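Local structure of putative triphosphoribosyl-dephospho-coA synthase (Archaeoglobus fulgidus DSM 4304, 3H9P) at residues Pro186-Ile191 and Pro229-Asp234. The protein is of unconfirmed function but probably binds ATP and may act as a triphosphoribosyl-dephospho-CoA synthase. Sequence-based numbering, arbitrary orientation.
Sequences PDPLVI and PGTIAD
With CG anti to its backbone N (chi1 -160°), Asp-187 holds its carboxylate out toward Thr-231, whose OG1 lies anti to its own carbonyl carbon and beside its own backbone N (chi1 -45°). The two side chains meet through a hydrogen bond of 2.7 Å from Thr-231 OG1 to Asp-187 OD1, the hydroxyl coming in from above the carboxylate plane, 37° out of it. OD1 has a second donor: Leu-189 N, 3.0 Å from Asp-187 OD1, uses the anti lone pair and makes the aspartate the N-cap of helix 188-194. The other oxygen faces the first turn of helix 230-246. There Ile-232 N donates to Asp-187 OD2 over 3.2 Å, and Thr-231 N adds a weak bond, though OD2 sits too near Pro-229 for its exact place to be trusted. The side chain of buried Asp-187 lies between two helix N-termini, capping helix 188-194 through OD1 and, if OD2 is placed correctly, also meeting first-turn amides of helix 230-246; those amides would probably help to stabilise its negative charge. An alanine in place of Asp-187 would probably leave helix 188-194 without its side-chain cap and the Thr-231 hydroxyl without this acceptor. Carbon atoms add further contacts: Pro-188 and Thr-231 meet tip to tip, Pro-188 CG 3.5 Å from the hydroxyl Thr-231 OG1, Leu-189 CD1 rests 3.7 Å from Gly-230 CA, and Val-190 CG2 comes within 4.0 Å of Pro-229 CA. Helix 171-182 backs Pro-229 and Ile-232 through Tyr-178, while Leu-145 of helix 145-151 touches both Pro-188 and Thr-231.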
loop_
_atom_site.group_PDB
_atom_site.type_symbol
_atom_site.label_atom_id
_atom_site.label_comp_id
_atom_site.label_asym_id
_atom_site.label_seq_id
_atom_site.Cartn_x
_atom_site.Cartn_y
_atom_site.Cartn_z
ATOM N N PRO A 186 2.442 -14.565 4.712
ATOM C CA PRO A 186 2.580 -14.213 3.294
ATOM C C PRO A 186 3.447 -12.951 3.228
ATOM O O PRO A 186 3.281 -12.040 4.044
ATOM C CB PRO A 186 1.145 -13.926 2.834
ATOM C CG PRO A 186 0.248 -14.218 3.995
ATOM C CD PRO A 186 1.093 -14.305 5.249
ATOM N N ASP A 187 4.412 -12.941 2.326
ATOM C CA ASP A 187 5.386 -11.860 2.229
ATOM C C ASP A 187 4.781 -10.675 1.468
ATOM O O ASP A 187 4.443 -10.807 0.271
ATOM C CB ASP A 187 6.650 -12.356 1.501
ATOM C CG ASP A 187 7.871 -11.476 1.773
ATOM O OD1 ASP A 187 7.787 -10.254 1.516
ATOM O OD2 ASP A 187 8.916 -11.998 2.256
ATOM N N PRO A 188 4.644 -9.522 2.146
ATOM C CA PRO A 188 4.124 -8.307 1.535
ATOM C C PRO A 188 4.855 -7.934 0.224
ATOM O O PRO A 188 4.227 -7.474 -0.714
ATOM C CB PRO A 188 4.344 -7.240 2.624
ATOM C CG PRO A 188 5.328 -7.799 3.550
ATOM C CD PRO A 188 5.124 -9.279 3.523
ATOM N N LEU A 189 6.156 -8.177 0.142
ATOM C CA LEU A 189 6.890 -7.920 -1.121
ATOM C C LEU A 189 6.427 -8.823 -2.237
ATOM O O LEU A 189 6.248 -8.394 -3.403
ATOM C CB LEU A 189 8.382 -8.136 -0.923
ATOM C CG LEU A 189 9.056 -7.188 0.052
ATOM C CD1 LEU A 189 10.532 -7.634 0.242
ATOM C CD2 LEU A 189 8.965 -5.750 -0.448
ATOM N N VAL A 190 6.246 -10.096 -1.915
ATOM C CA VAL A 190 5.665 -11.022 -2.895
ATOM C C VAL A 190 4.227 -10.583 -3.253
ATOM O O VAL A 190 3.858 -10.572 -4.428
ATOM C CB VAL A 190 5.719 -12.463 -2.376
ATOM C CG1 VAL A 190 4.914 -13.401 -3.254
ATOM C CG2 VAL A 190 7.154 -12.924 -2.230
ATOM N N ILE A 191 3.424 -10.218 -2.242
ATOM C CA ILE A 191 2.035 -9.782 -2.490
ATOM C C ILE A 191 2.041 -8.691 -3.562
ATOM O O ILE A 191 1.314 -8.777 -4.566
ATOM C CB ILE A 191 1.309 -9.247 -1.191
ATOM C CG1 ILE A 191 1.025 -10.379 -0.191
ATOM C CG2 ILE A 191 0.043 -8.561 -1.545
ATOM C CD1 ILE A 191 0.536 -9.921 1.168
ATOM N N PRO A 229 11.089 -13.650 -1.203
ATOM C CA PRO A 229 10.445 -13.352 0.084
ATOM C C PRO A 229 11.340 -12.574 1.034
ATOM O O PRO A 229 11.668 -13.067 2.119
ATOM C CB PRO A 229 10.176 -14.727 0.684
ATOM C CG PRO A 229 10.754 -15.734 -0.243
ATOM C CD PRO A 229 11.574 -15.040 -1.270
ATOM N N GLY A 230 11.705 -11.356 0.637
ATOM C CA GLY A 230 12.633 -10.517 1.395
ATOM C C GLY A 230 12.272 -10.246 2.846
ATOM O O GLY A 230 13.144 -10.180 3.708
ATOM N N THR A 231 10.985 -10.102 3.131
ATOM C CA THR A 231 10.535 -9.725 4.460
ATOM C C THR A 231 10.739 -10.870 5.425
ATOM O O THR A 231 11.018 -10.651 6.608
ATOM C CB THR A 231 9.052 -9.366 4.448
ATOM O OG1 THR A 231 8.781 -8.516 3.324
ATOM C CG2 THR A 231 8.627 -8.669 5.736
ATOM N N ILE A 232 10.599 -12.099 4.927
ATOM C CA ILE A 232 10.770 -13.273 5.740
ATOM C C ILE A 232 12.224 -13.376 6.200
ATOM O O ILE A 232 12.500 -13.593 7.389
ATOM C CB ILE A 232 10.279 -14.544 5.000
ATOM C CG1 ILE A 232 8.833 -14.375 4.541
ATOM C CG2 ILE A 232 10.465 -15.796 5.878
ATOM C CD1 ILE A 232 7.834 -14.009 5.703
ATOM N N ALA A 233 13.146 -13.192 5.265
ATOM C CA ALA A 233 14.554 -13.108 5.596
ATOM C C ALA A 233 14.841 -11.914 6.531
ATOM O O ALA A 233 15.619 -12.045 7.494
ATOM C CB ALA A 233 15.393 -13.018 4.320
ATOM N N ASP A 234 14.215 -10.773 6.272
ATOM C CA ASP A 234 14.298 -9.624 7.198
ATOM C C ASP A 234 13.953 -10.057 8.622
ATOM O O ASP A 234 14.732 -9.802 9.551
ATOM C CB ASP A 234 13.401 -8.442 6.751
ATOM C CG ASP A 234 13.903 -7.772 5.440
ATOM O OD1 ASP A 234 15.093 -7.949 5.117
ATOM O OD2 ASP A 234 13.140 -7.053 4.734
#